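Local structure of N-alpha-acetyltransferase 35, NatC auxiliary subunit (Saccharomyces cerevisiae, 6YGA) at residues Ser150-Leu153 / Gly154-Leu158; Phe184-Phe187 / Asp188-Gly192; Val231-Glu234 / Asp235-Thr238. The protein serves as the auxiliary subunit of the NatC N-terminal acetyltransferase, which acetylates the N-terminus of L-A virus Gag protein, and has a role in L-A and M virus propagation. All blocks are in the same frame, centred on the assembly; numbering follows the deposited sequence.

Interaction 1: residues Ser150-Leu153 / Gly154-Leu158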
ATOM      1  N   SER B 150     -23.614 -24.706   8.435  1.00 77.20           N
ATOM      2  CA  SER B 150     -22.491 -25.139   7.610  1.00 77.50           C
ATOM      3  C   SER B 150     -21.900 -23.970   6.833  1.00 74.81           C
ATOM      4  O   SER B 150     -20.677 -23.883   6.667  1.00 72.91           O
ATOM      5  CB  SER B 150     -22.934 -26.253   6.662  1.00 81.42           C
ATOM      6  OG  SER B 150     -23.905 -25.786   5.742  1.00 84.46           O
ATOM      7  N   CYS B 151     -22.751 -23.062   6.345  1.00 74.66           N
ATOM      8  CA  CYS B 151     -22.258 -21.874   5.649  1.00 72.80           C
ATOM      9  C   CYS B 151     -21.350 -21.052   6.550  1.00 70.14           C
ATOM     10  O   CYS B 151     -20.227 -20.703   6.168  1.00 68.67           O
ATOM     11  CB  CYS B 151     -23.427 -21.017   5.165  1.00 76.24           C
ATOM     12  SG  CYS B 151     -24.439 -21.737   3.866  1.00 80.77           S
ATOM     13  N   ILE B 152     -21.828 -20.728   7.753  1.00 69.64           N
ATOM     14  CA  ILE B 152     -21.041 -19.924   8.683  1.00 66.18           C
ATOM     15  C   ILE B 152     -19.729 -20.620   9.009  1.00 64.67           C
ATOM     16  O   ILE B 152     -18.675 -19.979   9.107  1.00 63.66           O
ATOM     17  CB  ILE B 152     -21.858 -19.636   9.955  1.00 65.76           C
ATOM     18  CG1 ILE B 152     -23.209 -19.004   9.603  1.00 67.04           C
ATOM     19  CG2 ILE B 152     -21.070 -18.751  10.902  1.00 61.49           C
ATOM     20  CD1 ILE B 152     -23.111 -17.659   8.920  1.00 65.27           C
ATOM     21  N   LEU B 153     -19.768 -21.945   9.170  1.00 64.54           N
ATOM     22  CA  LEU B 153     -18.551 -22.688   9.476  1.00 64.81           C
ATOM     23  C   LEU B 153     -17.558 -22.621   8.323  1.00 63.32           C
ATOM     24  O   LEU B 153     -16.343 -22.556   8.545  1.00 61.07           O
ATOM     25  CB  LEU B 153     -18.896 -24.139   9.807  1.00 66.49           C
ATOM     26  CG  LEU B 153     -17.738 -25.009  10.295  1.00 67.11           C
ATOM     27  CD1 LEU B 153     -17.130 -24.425  11.561  1.00 66.09           C
ATOM     28  CD2 LEU B 153     -18.210 -26.436  10.529  1.00 70.42           C
ATOM     29  N   GLY B 154     -18.054 -22.637   7.085  1.00 63.41           N
ATOM     30  CA  GLY B 154     -17.157 -22.554   5.944  1.00 62.21           C
ATOM     31  C   GLY B 154     -16.446 -21.218   5.862  1.00 57.68           C
ATOM     32  O   GLY B 154     -15.233 -21.155   5.644  1.00 52.70           O
ATOM     33  N   VAL B 155     -17.195 -20.128   6.042  1.00 57.86           N
ATOM     34  CA  VAL B 155     -16.591 -18.800   6.020  1.00 56.46           C
ATOM     35  C   VAL B 155     -15.649 -18.620   7.206  1.00 59.44           C
ATOM     36  O   VAL B 155     -14.569 -18.033   7.070  1.00 60.75           O
ATOM     37  CB  VAL B 155     -17.688 -17.719   5.985  1.00 54.66           C
ATOM     38  CG1 VAL B 155     -17.078 -16.330   6.065  1.00 52.89           C
ATOM     39  CG2 VAL B 155     -18.520 -17.859   4.719  1.00 54.83           C
ATOM     40  N   CYS B 156     -16.030 -19.125   8.383  1.00 61.02           N
ATOM     41  CA  CYS B 156     -15.138 -19.033   9.536  1.00 60.81           C
ATOM     42  C   CYS B 156     -13.862 -19.830   9.303  1.00 60.95           C
ATOM     43  O   CYS B 156     -12.781 -19.430   9.752  1.00 60.27           O
ATOM     44  CB  CYS B 156     -15.845 -19.511  10.805  1.00 61.48           C
ATOM     45  SG  CYS B 156     -17.074 -18.367  11.477  1.00 64.30           S
ATOM     46  N   TYR B 157     -13.966 -20.961   8.599  1.00 61.83           N
ATOM     47  CA  TYR B 157     -12.767 -21.702   8.223  1.00 60.19           C
ATOM     48  C   TYR B 157     -11.914 -20.893   7.253  1.00 59.30           C
ATOM     49  O   TYR B 157     -10.681 -20.962   7.292  1.00 59.45           O
ATOM     50  CB  TYR B 157     -13.144 -23.052   7.609  1.00 60.03           C
ATOM     51  CG  TYR B 157     -11.958 -23.970   7.401  1.00 59.55           C
ATOM     52  CD1 TYR B 157     -11.544 -24.836   8.405  1.00 59.83           C
ATOM     53  CD2 TYR B 157     -11.248 -23.963   6.207  1.00 59.33           C
ATOM     54  CE1 TYR B 157     -10.458 -25.673   8.226  1.00 61.51           C
ATOM     55  CE2 TYR B 157     -10.160 -24.795   6.018  1.00 60.01           C
ATOM     56  CZ  TYR B 157      -9.771 -25.647   7.030  1.00 62.14           C
ATOM     57  OH  TYR B 157      -8.689 -26.475   6.846  1.00 64.32           O
ATOM     58  N   LEU B 158     -12.558 -20.111   6.382  1.00 58.23           N
ATOM     59  CA  LEU B 158     -11.817 -19.291   5.429  1.00 56.90           C
ATOM     60  C   LEU B 158     -11.001 -18.219   6.140  1.00 58.72           C
ATOM     61  O   LEU B 158      -9.802 -18.063   5.883  1.00 58.68           O
ATOM     62  CB  LEU B 158     -12.779 -18.652   4.427  1.00 53.38           C
ATOM     63  CG  LEU B 158     -12.152 -17.686   3.422  1.00 50.77           C
ATOM     64  CD1 LEU B 158     -11.300 -18.438   2.404  1.00 50.75           C
ATOM     65  CD2 LEU B 158     -13.226 -16.861   2.731  1.00 48.17           C
TER

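Interaction 2: residues Phe184-Phe187 / Asp188-Gly192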
ATOM      1  N   PHE B 184     -10.459 -12.588  18.751  1.00 71.98           N
ATOM      2  CA  PHE B 184     -10.922 -13.962  18.584  1.00 71.76           C
ATOM      3  C   PHE B 184      -9.732 -14.904  18.431  1.00 75.00           C
ATOM      4  O   PHE B 184      -8.893 -14.722  17.542  1.00 76.30           O
ATOM      5  CB  PHE B 184     -11.850 -14.076  17.377  1.00 66.31           C
ATOM      6  CG  PHE B 184     -13.299 -13.855  17.705  1.00 63.26           C
ATOM      7  CD1 PHE B 184     -13.966 -14.716  18.558  1.00 64.24           C
ATOM      8  CD2 PHE B 184     -13.995 -12.794  17.152  1.00 61.19           C
ATOM      9  CE1 PHE B 184     -15.299 -14.515  18.863  1.00 65.83           C
ATOM     10  CE2 PHE B 184     -15.327 -12.590  17.450  1.00 62.44           C
ATOM     11  CZ  PHE B 184     -15.980 -13.452  18.305  1.00 64.93           C
ATOM     12  N   ASN B 185      -9.664 -15.915  19.296  1.00 78.64           N
ATOM     13  CA  ASN B 185      -8.662 -16.972  19.218  1.00 81.21           C
ATOM     14  C   ASN B 185      -9.383 -18.291  19.463  1.00 85.78           C
ATOM     15  O   ASN B 185      -9.874 -18.534  20.571  1.00 87.49           O
ATOM     16  CB  ASN B 185      -7.540 -16.756  20.240  1.00 84.09           C
ATOM     17  CG  ASN B 185      -6.339 -17.660  20.001  1.00 87.06           C
ATOM     18  OD1 ASN B 185      -6.420 -18.648  19.271  1.00 87.27           O
ATOM     19  ND2 ASN B 185      -5.214 -17.321  20.626  1.00 89.34           N
ATOM     20  N   THR B 186      -9.454 -19.136  18.433  1.00 88.33           N
ATOM     21  CA  THR B 186     -10.183 -20.396  18.499  1.00 92.92           C
ATOM     22  C   THR B 186      -9.299 -21.578  18.878  1.00 96.59           C
ATOM     23  O   THR B 186      -9.815 -22.691  19.026  1.00 95.24           O
ATOM     24  CB  THR B 186     -10.879 -20.677  17.161  1.00 91.22           C
ATOM     25  OG1 THR B 186      -9.935 -20.563  16.088  1.00 88.66           O
ATOM     26  CG2 THR B 186     -12.023 -19.694  16.938  1.00 90.75           C
ATOM     27  N   PHE B 187      -7.996 -21.358  19.048  1.00100.18           N
ATOM     28  CA  PHE B 187      -7.028 -22.397  19.426  1.00103.76           C
ATOM     29  C   PHE B 187      -7.160 -23.543  18.421  1.00107.41           C
ATOM     30  O   PHE B 187      -7.177 -23.291  17.208  1.00104.46           O
ATOM     31  CB  PHE B 187      -7.231 -22.793  20.887  1.00103.55           C
ATOM     32  CG  PHE B 187      -7.448 -21.630  21.819  1.00100.29           C
ATOM     33  CD1 PHE B 187      -6.381 -20.866  22.266  1.00 99.35           C
ATOM     34  CD2 PHE B 187      -8.722 -21.315  22.267  1.00 98.75           C
ATOM     35  CE1 PHE B 187      -6.584 -19.797  23.130  1.00 99.38           C
ATOM     36  CE2 PHE B 187      -8.932 -20.251  23.129  1.00 98.61           C
ATOM     37  CZ  PHE B 187      -7.863 -19.491  23.561  1.00 99.29           C
ATOM     38  N   ASP B 188      -7.257 -24.791  18.870  1.00115.87           N
ATOM     39  CA  ASP B 188      -7.488 -25.944  18.013  1.00118.66           C
ATOM     40  C   ASP B 188      -8.958 -26.344  17.971  1.00115.43           C
ATOM     41  O   ASP B 188      -9.287 -27.420  17.461  1.00116.87           O
ATOM     42  CB  ASP B 188      -6.632 -27.120  18.495  1.00125.26           C
ATOM     43  CG  ASP B 188      -6.507 -28.225  17.464  1.00128.29           C
ATOM     44  OD1 ASP B 188      -6.816 -27.985  16.278  1.00127.19           O
ATOM     45  OD2 ASP B 188      -6.103 -29.344  17.845  1.00131.40           O
ATOM     46  N   ASN B 189      -9.853 -25.504  18.497  1.00104.19           N
ATOM     47  CA  ASN B 189     -11.254 -25.899  18.611  1.00 94.07           C
ATOM     48  C   ASN B 189     -11.959 -25.908  17.259  1.00 85.73           C
ATOM     49  O   ASN B 189     -12.864 -26.723  17.045  1.00 86.58           O
ATOM     50  CB  ASN B 189     -11.985 -24.976  19.583  1.00 89.87           C
ATOM     51  CG  ASN B 189     -11.447 -25.069  21.000  1.00 87.95           C
ATOM     52  OD1 ASN B 189     -10.932 -26.106  21.416  1.00 87.76           O
ATOM     53  ND2 ASN B 189     -11.576 -23.982  21.752  1.00 88.14           N
ATOM     54  N   LEU B 190     -11.574 -25.024  16.350  1.00 78.34           N
ATOM     55  CA  LEU B 190     -12.207 -24.989  15.036  1.00 74.05           C
ATOM     56  C   LEU B 190     -11.863 -26.263  14.271  1.00 73.63           C
ATOM     57  O   LEU B 190     -10.688 -26.648  14.216  1.00 74.55           O
ATOM     58  CB  LEU B 190     -11.758 -23.753  14.259  1.00 72.77           C
ATOM     59  CG  LEU B 190     -12.657 -23.311  13.101  1.00 72.98           C
ATOM     60  CD1 LEU B 190     -12.653 -21.797  12.957  1.00 69.63           C
ATOM     61  CD2 LEU B 190     -12.237 -23.969  11.800  1.00 75.33           C
ATOM     62  N   PRO B 191     -12.843 -26.939  13.676  1.00 74.43           N
ATOM     63  CA  PRO B 191     -12.586 -28.256  13.083  1.00 75.27           C
ATOM     64  C   PRO B 191     -11.696 -28.166  11.852  1.00 72.32           C
ATOM     65  O   PRO B 191     -11.466 -27.099  11.276  1.00 72.43           O
ATOM     66  CB  PRO B 191     -13.987 -28.759  12.721  1.00 76.83           C
ATOM     67  CG  PRO B 191     -14.790 -27.521  12.539  1.00 76.24           C
ATOM     68  CD  PRO B 191     -14.254 -26.542  13.545  1.00 74.86           C
ATOM     69  N   GLY B 192     -11.191 -29.333  11.450  1.00 72.74           N
ATOM     70  CA  GLY B 192     -10.325 -29.435  10.296  1.00 70.47           C
ATOM     71  C   GLY B 192     -11.085 -29.342   8.988  1.00 67.52           C
ATOM     72  O   GLY B 192     -12.311 -29.244   8.945  1.00 68.53           O
TER

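Interaction 3: residues Val231-Glu234 / Asp235-Thr238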
ATOM      1  N   VAL B 231     -13.118 -23.060   0.825  1.00 55.53           N
ATOM      2  CA  VAL B 231     -12.462 -23.879   1.838  1.00 56.06           C
ATOM      3  C   VAL B 231     -11.308 -24.668   1.230  1.00 55.91           C
ATOM      4  O   VAL B 231     -10.317 -24.963   1.910  1.00 56.31           O
ATOM      5  CB  VAL B 231     -13.498 -24.802   2.510  1.00 57.82           C
ATOM      6  CG1 VAL B 231     -12.823 -25.741   3.494  1.00 59.03           C
ATOM      7  CG2 VAL B 231     -14.562 -23.971   3.207  1.00 55.41           C
ATOM      8  N   HIS B 232     -11.397 -24.994  -0.056  1.00 57.49           N
ATOM      9  CA  HIS B 232     -10.359 -25.758  -0.731  1.00 60.24           C
ATOM     10  C   HIS B 232      -9.159 -24.917  -1.144  1.00 57.98           C
ATOM     11  O   HIS B 232      -8.228 -25.463  -1.745  1.00 58.34           O
ATOM     12  CB  HIS B 232     -10.935 -26.448  -1.967  1.00 63.76           C
ATOM     13  CG  HIS B 232     -11.542 -27.785  -1.682  1.00 68.43           C
ATOM     14  ND1 HIS B 232     -10.785 -28.920  -1.497  1.00 70.33           N
ATOM     15  CD2 HIS B 232     -12.835 -28.169  -1.558  1.00 70.52           C
ATOM     16  CE1 HIS B 232     -11.584 -29.947  -1.268  1.00 72.35           C
ATOM     17  NE2 HIS B 232     -12.832 -29.519  -1.300  1.00 72.42           N
ATOM     18  N   LEU B 233      -9.153 -23.615  -0.852  1.00 56.08           N
ATOM     19  CA  LEU B 233      -8.039 -22.781  -1.292  1.00 54.36           C
ATOM     20  C   LEU B 233      -6.760 -23.106  -0.536  1.00 55.37           C
ATOM     21  O   LEU B 233      -5.663 -22.834  -1.036  1.00 54.94           O
ATOM     22  CB  LEU B 233      -8.379 -21.299  -1.134  1.00 50.92           C
ATOM     23  CG  LEU B 233      -9.307 -20.703  -2.196  1.00 51.50           C
ATOM     24  CD1 LEU B 233      -9.613 -19.243  -1.887  1.00 51.02           C
ATOM     25  CD2 LEU B 233      -8.690 -20.847  -3.575  1.00 49.87           C
ATOM     26  N   GLU B 234      -6.871 -23.685   0.660  1.00 56.05           N
ATOM     27  CA  GLU B 234      -5.676 -24.029   1.416  1.00 54.80           C
ATOM     28  C   GLU B 234      -4.910 -25.196   0.803  1.00 53.54           C
ATOM     29  O   GLU B 234      -3.762 -25.435   1.198  1.00 57.83           O
ATOM     30  CB  GLU B 234      -6.043 -24.348   2.867  1.00 56.97           C
ATOM     31  CG  GLU B 234      -6.710 -25.691   3.060  1.00 60.84           C
ATOM     32  CD  GLU B 234      -6.796 -26.088   4.519  1.00 63.42           C
ATOM     33  OE1 GLU B 234      -6.766 -25.187   5.384  1.00 63.75           O
ATOM     34  OE2 GLU B 234      -6.882 -27.303   4.801  1.00 65.26           O
ATOM     35  N   ASP B 235      -5.505 -25.914  -0.157  1.00 49.99           N
ATOM     36  CA  ASP B 235      -4.808 -27.032  -0.787  1.00 50.87           C
ATOM     37  C   ASP B 235      -3.545 -26.573  -1.508  1.00 51.10           C
ATOM     38  O   ASP B 235      -2.586 -27.343  -1.627  1.00 50.80           O
ATOM     39  CB  ASP B 235      -5.733 -27.759  -1.769  1.00 52.31           C
ATOM     40  CG  ASP B 235      -6.973 -28.339  -1.103  1.00 57.11           C
ATOM     41  OD1 ASP B 235      -6.937 -28.627   0.113  1.00 58.17           O
ATOM     42  OD2 ASP B 235      -7.990 -28.514  -1.807  1.00 59.34           O
ATOM     43  N   HIS B 236      -3.518 -25.326  -1.986  1.00 49.44           N
ATOM     44  CA  HIS B 236      -2.370 -24.858  -2.754  1.00 51.42           C
ATOM     45  C   HIS B 236      -1.147 -24.604  -1.882  1.00 53.35           C
ATOM     46  O   HIS B 236      -0.040 -24.479  -2.417  1.00 53.52           O
ATOM     47  CB  HIS B 236      -2.744 -23.599  -3.536  1.00 49.19           C
ATOM     48  CG  HIS B 236      -3.930 -23.785  -4.428  1.00 49.71           C
ATOM     49  ND1 HIS B 236      -3.955 -24.712  -5.449  1.00 50.53           N
ATOM     50  CD2 HIS B 236      -5.139 -23.176  -4.442  1.00 48.92           C
ATOM     51  CE1 HIS B 236      -5.127 -24.662  -6.057  1.00 49.94           C
ATOM     52  NE2 HIS B 236      -5.863 -23.737  -5.467  1.00 49.07           N
ATOM     53  N   LEU B 237      -1.313 -24.538  -0.562  1.00 56.43           N
ATOM     54  CA  LEU B 237      -0.186 -24.421   0.356  1.00 57.46           C
ATOM     55  C   LEU B 237       0.095 -25.704   1.123  1.00 58.47           C
ATOM     56  O   LEU B 237       1.261 -26.067   1.302  1.00 58.32           O
ATOM     57  CB  LEU B 237      -0.420 -23.286   1.355  1.00 58.65           C
ATOM     58  CG  LEU B 237      -0.154 -21.866   0.861  1.00 60.63           C
ATOM     59  CD1 LEU B 237       0.055 -20.947   2.049  1.00 63.26           C
ATOM     60  CD2 LEU B 237       1.046 -21.825  -0.075  1.00 60.65           C
ATOM     61  N   THR B 238      -0.946 -26.399   1.589  1.00 60.48           N
ATOM     62  CA  THR B 238      -0.728 -27.612   2.371  1.00 63.00           C
ATOM     63  C   THR B 238      -0.107 -28.712   1.520  1.00 64.51           C
ATOM     64  O   THR B 238       0.827 -29.393   1.960  1.00 68.04           O
ATOM     65  CB  THR B 238      -2.044 -28.094   2.983  1.00 61.45           C
ATOM     66  OG1 THR B 238      -2.944 -28.486   1.940  1.00 61.13           O
ATOM     67  CG2 THR B 238      -2.686 -26.992   3.810  1.00 58.08           C
TER

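Interaction 1: residues Ser150-Leu153 / Gly154-Leu158
Ile152 and Cys156, one helical turn apart, make the side-chain contact of this stretch: the CG2 branch of Ile152 lies 4.1 Å from SG of Cys156. Two torsions bring these atoms together. The isoleucine sends CG2 anti to its backbone N and CG1 back beside that N, while the cysteine turns SG away from its own carbonyl carbon (chi1 -74°), back along the helix toward the preceding turn. There SG also sits 3.3 Å from Ile152 O, the carbonyl that receives the backbone N-H of Cys156. Val155 sets CG2 against the preceding turn, 3.6 Å from Cys151 O. Tyr157 rests its CB 3.4 Å from Leu153 O, but its ring swings outward from the turn, and its hydroxyl is hydrogen-bonded to Glu234. Beneath the side chains run four successive i to i+4 bonds, the straightest being Val155 N to Cys151 O at 3.1 Å with an N-H...O angle of 168°. Gly154 N closes the first of them on Ser150 O at 2.9 Å. Ile152 and Val155 face helix 85-104, whereas Cys151 and Tyr157 pack on helix 215-231. With neighbours on several flanks, this is regular alpha-helix in the middle of helix 142-167, a buried element of a helical bundle.

Interaction 2: residues Phe184-Phe187 / Asp188-Gly192
A type II' beta turn from Thr186 to Asn189 shapes this loop, and an Asx turn overlaps its start. The beta turn is closed by Asn189 N, which donates to Thr186 O at 2.9 Å with an N-H...O angle of 152°. Phe187, at the second position, adopts the positive phi that this turn type requires, 54°, a conformation more usual for glycine. Its own N-H is taken up by the side chain of Asn185: OD1 accepts it at 3.1 Å, with the donor tilted out of the amide plane. The same oxygen lies over one face of the Phe187 ring, displaced toward the rim, so one amide group meets both the backbone and the ring of this residue. Asn189 comes to the ring differently. Its side chain runs alongside that of Phe187 and points the same way, bringing ND2 to the ring edge, 3.9 Å from CD2, with the amide and ring planes 70° apart. CG of Asn189, anti to its carbonyl carbon and beside its own N, carries the amide back over the turn, with CG itself 3.5 Å from Thr186 O. ND2 finds its hydrogen-bond acceptor outside the turn, at Leu127 O. Across the base, OG1 of Thr186 approaches CB of Leu190 at 4.1 Å. The Phe187 ring lies at the surface, whereas Leu190 is buried. The loop leads from helix 142-167 into helix 193-209, for which Gly192 occupies the N-cap position; Phe184 and Thr186 lean on helix 118-129, and Leu190 fits between that helix and Tyr157 and Lys160 of helix 142-167.

Interaction 3: residues Val231-Glu234 / Asp235-Thr238
Glu234 O is gripped by three donors from the turn that follows it. Thr238 N approaches almost head-on at 3.0 Å, its N-H...O angle a nearly straight 175°. Leu237 N, at 3.1 Å, and the hydroxyl OG1 of Thr238, at 3.2 Å, flank it from opposite sides of the carbonyl plane. The threonine hydroxyl can join its own N-H on this oxygen because OG1 stands between the backbone N and the carbonyl carbon (chi1 65°), while CG2 packs against the same carbonyl. One turn earlier, the side chains of His232 and Asp235 meet in a short bond: ND1 donates to OD2 at 2.8 Å. The oxygen lies in the plane of the imidazole and receives the proton on its syn lone pair, with the carboxylate turned well out of the ring plane. Asp235 N in turn donates to His232 O at 3.2 Å, so backbone and side chain both tie this pair together. The other carboxylate oxygen, OD1, is held by Gln193 of helix 193-209, and the His232 ring stacks on His246. His236 sets CD2 of its imidazole 3.5 Å from Leu233 O, while its ND1 is bonded to Ser241 O. The i to i+3 bonds of Asp235 and Leu237, together with a weak one from His236 N to Leu233 O, form successive turns that join helix 215-231 to helix 235-238, tied by a His-carboxylate hydrogen bond.

In the fold
Tyr157 joins the three contacts. Its ring packs against the loop of interaction 2, with CE1 3.5 Å from Pro191 O and CD1 3.6 Å from Leu190 CD2, and Tyr157 OH reaches Glu234 OE1 of interaction 3 in a hydrogen bond of 2.7 Å. Val231 CG1 touches the same ring, 3.6 Å from Tyr157 CD2. Interactions 2 and 3 do not touch each other: their nearest atoms are about 6 Å apart and their centres about 17 Å. Helix 193-209 bridges them, beginning right after Gly192 and offering Gln193 to Asp235. All three contacts lie on the same side of the chain's centre, and no other subunit touches them.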